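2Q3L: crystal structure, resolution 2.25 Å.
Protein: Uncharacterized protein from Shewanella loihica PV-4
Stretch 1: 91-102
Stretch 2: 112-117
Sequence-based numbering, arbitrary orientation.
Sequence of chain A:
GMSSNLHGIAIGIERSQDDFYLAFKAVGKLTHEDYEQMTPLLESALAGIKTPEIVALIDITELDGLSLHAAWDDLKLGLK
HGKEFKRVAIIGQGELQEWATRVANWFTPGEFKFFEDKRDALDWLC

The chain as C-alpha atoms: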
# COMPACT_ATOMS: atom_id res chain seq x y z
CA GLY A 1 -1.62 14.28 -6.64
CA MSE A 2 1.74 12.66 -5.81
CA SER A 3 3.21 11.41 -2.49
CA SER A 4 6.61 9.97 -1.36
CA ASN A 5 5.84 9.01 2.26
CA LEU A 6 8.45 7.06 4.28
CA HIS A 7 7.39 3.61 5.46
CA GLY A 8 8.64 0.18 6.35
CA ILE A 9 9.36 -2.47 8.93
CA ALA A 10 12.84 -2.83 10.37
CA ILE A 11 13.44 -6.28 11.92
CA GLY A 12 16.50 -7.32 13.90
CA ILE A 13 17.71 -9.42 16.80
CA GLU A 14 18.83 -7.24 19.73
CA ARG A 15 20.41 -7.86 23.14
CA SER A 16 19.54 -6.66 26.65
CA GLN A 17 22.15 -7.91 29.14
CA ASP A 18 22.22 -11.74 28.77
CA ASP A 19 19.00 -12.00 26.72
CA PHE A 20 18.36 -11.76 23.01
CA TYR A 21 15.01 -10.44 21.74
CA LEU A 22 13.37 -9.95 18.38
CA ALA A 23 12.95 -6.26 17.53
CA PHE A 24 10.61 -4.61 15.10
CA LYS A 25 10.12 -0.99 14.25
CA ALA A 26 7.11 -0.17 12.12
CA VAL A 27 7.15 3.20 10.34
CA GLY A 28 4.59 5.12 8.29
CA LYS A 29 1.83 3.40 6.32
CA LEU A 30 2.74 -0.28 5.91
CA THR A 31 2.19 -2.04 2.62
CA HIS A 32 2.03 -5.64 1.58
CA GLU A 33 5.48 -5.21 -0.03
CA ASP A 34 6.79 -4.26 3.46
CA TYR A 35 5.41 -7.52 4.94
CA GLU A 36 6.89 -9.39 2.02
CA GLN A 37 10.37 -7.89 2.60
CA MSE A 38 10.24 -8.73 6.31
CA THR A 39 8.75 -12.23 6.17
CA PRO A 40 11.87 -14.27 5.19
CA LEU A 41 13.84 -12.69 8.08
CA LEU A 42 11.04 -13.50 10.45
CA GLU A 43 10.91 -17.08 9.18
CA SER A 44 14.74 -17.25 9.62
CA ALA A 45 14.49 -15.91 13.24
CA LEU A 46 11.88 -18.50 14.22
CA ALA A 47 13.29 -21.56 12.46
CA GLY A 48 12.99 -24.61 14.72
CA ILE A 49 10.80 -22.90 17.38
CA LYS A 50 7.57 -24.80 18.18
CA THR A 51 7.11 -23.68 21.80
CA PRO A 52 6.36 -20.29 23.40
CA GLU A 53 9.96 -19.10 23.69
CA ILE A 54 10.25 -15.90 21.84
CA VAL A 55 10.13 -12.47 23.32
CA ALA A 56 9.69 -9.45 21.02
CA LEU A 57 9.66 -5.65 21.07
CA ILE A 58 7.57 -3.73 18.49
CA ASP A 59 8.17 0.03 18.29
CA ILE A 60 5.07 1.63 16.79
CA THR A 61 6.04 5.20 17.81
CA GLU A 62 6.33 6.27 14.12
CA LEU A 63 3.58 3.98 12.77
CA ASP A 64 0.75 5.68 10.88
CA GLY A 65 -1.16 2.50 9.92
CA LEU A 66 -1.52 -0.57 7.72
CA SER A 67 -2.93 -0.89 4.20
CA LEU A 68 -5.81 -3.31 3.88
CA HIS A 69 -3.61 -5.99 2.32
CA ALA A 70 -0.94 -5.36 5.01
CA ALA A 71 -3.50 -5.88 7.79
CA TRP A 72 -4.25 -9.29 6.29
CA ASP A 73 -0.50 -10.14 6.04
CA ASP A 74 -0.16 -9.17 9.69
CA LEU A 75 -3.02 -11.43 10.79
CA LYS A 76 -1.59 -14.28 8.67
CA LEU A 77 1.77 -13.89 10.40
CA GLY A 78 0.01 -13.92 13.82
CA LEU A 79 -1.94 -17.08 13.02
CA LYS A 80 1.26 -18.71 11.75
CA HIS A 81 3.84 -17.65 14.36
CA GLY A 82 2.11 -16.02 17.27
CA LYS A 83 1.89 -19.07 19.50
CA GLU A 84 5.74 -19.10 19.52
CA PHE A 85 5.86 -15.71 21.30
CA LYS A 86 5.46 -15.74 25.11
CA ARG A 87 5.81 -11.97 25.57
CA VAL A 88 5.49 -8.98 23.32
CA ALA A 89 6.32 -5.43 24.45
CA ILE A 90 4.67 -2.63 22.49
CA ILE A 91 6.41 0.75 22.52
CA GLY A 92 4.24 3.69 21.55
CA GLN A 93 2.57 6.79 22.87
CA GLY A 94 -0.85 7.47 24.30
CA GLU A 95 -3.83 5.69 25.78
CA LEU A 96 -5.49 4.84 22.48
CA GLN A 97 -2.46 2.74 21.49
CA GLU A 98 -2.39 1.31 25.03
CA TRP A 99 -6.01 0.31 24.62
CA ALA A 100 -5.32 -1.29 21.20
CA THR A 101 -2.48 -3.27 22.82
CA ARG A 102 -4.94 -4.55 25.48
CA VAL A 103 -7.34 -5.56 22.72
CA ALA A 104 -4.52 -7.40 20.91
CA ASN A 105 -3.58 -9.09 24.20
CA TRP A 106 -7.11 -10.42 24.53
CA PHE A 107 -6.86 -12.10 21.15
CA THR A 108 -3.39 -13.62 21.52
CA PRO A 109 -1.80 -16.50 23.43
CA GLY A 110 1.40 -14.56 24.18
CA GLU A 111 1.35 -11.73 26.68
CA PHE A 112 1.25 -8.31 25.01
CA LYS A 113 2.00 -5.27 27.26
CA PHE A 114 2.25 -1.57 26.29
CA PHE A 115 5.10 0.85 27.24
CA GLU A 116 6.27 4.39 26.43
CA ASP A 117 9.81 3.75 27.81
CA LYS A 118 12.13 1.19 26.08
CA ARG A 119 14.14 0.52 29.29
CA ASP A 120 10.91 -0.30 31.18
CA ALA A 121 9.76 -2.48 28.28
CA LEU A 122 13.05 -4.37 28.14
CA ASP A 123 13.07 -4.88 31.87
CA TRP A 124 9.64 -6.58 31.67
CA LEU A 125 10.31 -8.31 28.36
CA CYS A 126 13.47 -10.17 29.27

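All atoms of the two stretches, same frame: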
# COMPACT_ATOMS: atom_id res chain seq x y z
N ILE A 91 5.91 -0.57 22.18
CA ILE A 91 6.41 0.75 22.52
C ILE A 91 5.71 1.77 21.66
O ILE A 91 5.83 1.74 20.44
CB ILE A 91 7.93 0.82 22.33
CG1 ILE A 91 8.57 -0.16 23.29
CG2 ILE A 91 8.46 2.25 22.61
CD1 ILE A 91 10.04 -0.06 23.37
N GLY A 92 4.94 2.65 22.29
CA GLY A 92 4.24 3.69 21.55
C GLY A 92 3.95 4.87 22.44
O GLY A 92 4.63 5.11 23.42
N GLN A 93 2.93 5.64 22.09
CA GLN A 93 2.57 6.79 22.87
C GLN A 93 1.08 6.88 22.95
O GLN A 93 0.39 6.66 21.96
CB GLN A 93 3.10 8.06 22.18
N GLY A 94 0.58 7.20 24.13
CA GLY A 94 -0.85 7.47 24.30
C GLY A 94 -1.72 6.31 24.72
O GLY A 94 -1.37 5.14 24.51
N GLU A 95 -2.87 6.65 25.27
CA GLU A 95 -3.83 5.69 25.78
C GLU A 95 -4.63 4.93 24.73
O GLU A 95 -5.10 3.81 24.97
CB GLU A 95 -4.75 6.39 26.79
CG GLU A 95 -3.89 6.86 27.97
CD GLU A 95 -4.60 7.69 28.95
OE1 GLU A 95 -5.85 7.62 28.99
OE2 GLU A 95 -3.88 8.42 29.69
N LEU A 96 -4.78 5.52 23.55
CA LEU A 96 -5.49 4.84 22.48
C LEU A 96 -4.64 3.67 21.97
O LEU A 96 -5.17 2.59 21.68
CB LEU A 96 -5.82 5.86 21.41
CG LEU A 96 -6.96 5.65 20.45
CD1 LEU A 96 -8.20 5.17 21.11
CD2 LEU A 96 -7.19 6.96 19.80
N GLN A 97 -3.33 3.86 21.87
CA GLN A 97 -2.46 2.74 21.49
C GLN A 97 -2.34 1.72 22.62
O GLN A 97 -2.08 0.52 22.35
CB GLN A 97 -1.04 3.19 21.08
CG GLN A 97 -0.94 3.85 19.72
CD GLN A 97 0.49 4.19 19.33
OE1 GLN A 97 1.40 4.11 20.12
NE2 GLN A 97 0.67 4.55 18.10
N GLU A 98 -2.45 2.19 23.87
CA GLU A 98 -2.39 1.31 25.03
C GLU A 98 -3.63 0.43 24.97
O GLU A 98 -3.55 -0.78 25.05
CB GLU A 98 -2.36 2.08 26.35
CG GLU A 98 -2.28 1.13 27.56
CD GLU A 98 -2.32 1.83 28.89
OE1 GLU A 98 -2.60 3.06 28.93
OE2 GLU A 98 -2.06 1.15 29.90
N TRP A 99 -4.76 1.04 24.75
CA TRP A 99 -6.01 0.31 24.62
C TRP A 99 -5.95 -0.73 23.49
O TRP A 99 -6.31 -1.86 23.71
CB TRP A 99 -7.16 1.31 24.41
CG TRP A 99 -8.42 0.65 24.13
CD1 TRP A 99 -9.29 0.15 25.04
CD2 TRP A 99 -8.98 0.40 22.85
NE1 TRP A 99 -10.36 -0.41 24.40
CE2 TRP A 99 -10.19 -0.27 23.05
CE3 TRP A 99 -8.58 0.68 21.54
CZ2 TRP A 99 -11.01 -0.66 22.00
CZ3 TRP A 99 -9.38 0.27 20.50
CH2 TRP A 99 -10.58 -0.39 20.73
N ALA A 100 -5.48 -0.35 22.32
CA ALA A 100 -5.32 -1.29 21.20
C ALA A 100 -4.39 -2.45 21.51
O ALA A 100 -4.52 -3.51 20.94
CB ALA A 100 -4.81 -0.57 19.96
N THR A 101 -3.42 -2.23 22.39
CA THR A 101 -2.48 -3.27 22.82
C THR A 101 -3.21 -4.28 23.72
O THR A 101 -2.97 -5.48 23.63
CB THR A 101 -1.26 -2.64 23.55
OG1 THR A 101 -0.56 -1.79 22.62
CG2 THR A 101 -0.30 -3.69 24.00
N ARG A 102 -4.10 -3.76 24.58
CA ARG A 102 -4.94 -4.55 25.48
C ARG A 102 -5.95 -5.38 24.69
O ARG A 102 -6.22 -6.54 25.03
CB ARG A 102 -5.63 -3.65 26.51
CG ARG A 102 -4.60 -3.11 27.51
CD ARG A 102 -5.21 -2.44 28.78
NE ARG A 102 -5.70 -1.09 28.56
CZ ARG A 102 -6.98 -0.70 28.49
NH1 ARG A 102 -7.99 -1.58 28.62
NH2 ARG A 102 -7.27 0.58 28.28
N PHE A 112 0.96 -9.61 25.60
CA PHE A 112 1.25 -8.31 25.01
C PHE A 112 1.09 -7.25 26.12
O PHE A 112 0.07 -7.24 26.79
CB PHE A 112 0.24 -7.97 23.91
CG PHE A 112 0.54 -8.59 22.58
CD1 PHE A 112 0.56 -9.98 22.43
CD2 PHE A 112 0.79 -7.80 21.49
CE1 PHE A 112 0.84 -10.56 21.23
CE2 PHE A 112 1.05 -8.38 20.26
CZ PHE A 112 1.09 -9.76 20.14
N LYS A 113 2.07 -6.37 26.27
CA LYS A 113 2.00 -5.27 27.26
C LYS A 113 2.56 -4.01 26.59
O LYS A 113 3.55 -4.07 25.84
CB LYS A 113 2.78 -5.63 28.54
CG LYS A 113 2.58 -4.59 29.73
CD LYS A 113 3.31 -5.11 30.96
CE LYS A 113 3.43 -4.05 32.07
NZ LYS A 113 2.14 -3.41 32.39
N PHE A 114 1.91 -2.89 26.85
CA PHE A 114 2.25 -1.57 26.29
C PHE A 114 3.19 -0.74 27.18
O PHE A 114 3.00 -0.68 28.39
CB PHE A 114 0.95 -0.77 26.08
CG PHE A 114 1.15 0.64 25.50
CD1 PHE A 114 1.26 0.84 24.12
CD2 PHE A 114 1.20 1.74 26.33
CE1 PHE A 114 1.42 2.12 23.58
CE2 PHE A 114 1.36 3.04 25.80
CZ PHE A 114 1.46 3.22 24.42
N PHE A 115 4.18 -0.08 26.56
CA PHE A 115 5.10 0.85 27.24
C PHE A 115 5.35 2.10 26.39
O PHE A 115 5.14 2.08 25.18
CB PHE A 115 6.47 0.19 27.43
CG PHE A 115 6.40 -1.07 28.19
CD1 PHE A 115 6.08 -2.26 27.55
CD2 PHE A 115 6.63 -1.09 29.56
CE1 PHE A 115 5.98 -3.42 28.26
CE2 PHE A 115 6.54 -2.24 30.25
CZ PHE A 115 6.22 -3.41 29.61
N GLU A 116 5.77 3.17 27.05
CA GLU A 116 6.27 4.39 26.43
C GLU A 116 7.80 4.44 26.56
O GLU A 116 8.46 5.04 25.74
CB GLU A 116 5.64 5.62 27.06
CG GLU A 116 4.13 5.63 26.87
CD GLU A 116 3.46 6.96 27.14
OE1 GLU A 116 4.06 7.82 27.80
OE2 GLU A 116 2.31 7.13 26.68
N ASP A 117 8.36 3.81 27.59
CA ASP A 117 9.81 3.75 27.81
C ASP A 117 10.43 2.36 27.43
O ASP A 117 10.03 1.33 27.98
CB ASP A 117 10.11 4.05 29.26
CG ASP A 117 11.60 4.10 29.54
OD1 ASP A 117 12.24 5.03 29.02
OD2 ASP A 117 12.12 3.21 30.25

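The contact is built round one aromatic ring. Strand 112-115 runs nearly antiparallel to helix 95-102, at 170° between their directions and 7.6 Å at closest approach, and Phe-114 points from the strand toward the other stretch. With chi1 at 180° (t), its ring fills the space enclosed by the loop at 92-94 and the first turns of the helix. It has the largest share of the 522 Å² buried here. Glu-98 CB sits over one face of the Phe-114 ring, 3.9 Å from its centroid, a CH-pi contact in which the aliphatic root of an acidic side chain serves as packing surface. Gln-97 CB lies 3.7 Å from Phe-114 CE1, and the backbone passes close by, with Gly-94 O 3.4 Å from Phe-114 CZ.

Thr-101, one helical turn beyond Gln-97, is the second anchor. Its OG1 donates to Gln-97 O (2.8 Å), so the hydroxyl is satisfied within the helix and can rest 3.5 Å from Phe-114 CD1 without needing a polar partner across the interface. Its CG2 lies 3.9 Å from Lys-113 C.

At the other end, the backbones pair directly. Ile-91 and Phe-115 form a parallel bridge with their side chains on the same face of the sheet, and Gly-92 N donates to Phe-115 O (3.0 Å, 161°). Gly-92 leaves room that a CB would lack: an ideal one would stand 2.0 Å from Gln-97 OE1, the atom that accepts from Gln-93 N at 2.9 Å.

Glu-116 closes the contact. Its CA-to-CB bond points away overall, yet the carboxylate returns to accept from Gly-94 N through OE2 (3.1 Å, 171°), at the N-cap position. The rule is economical: one ring fills the gap, while side-chain acceptors hold the NH groups of Gln-93 and Gly-94, and the backbone O of Phe-115 holds that of Gly-92.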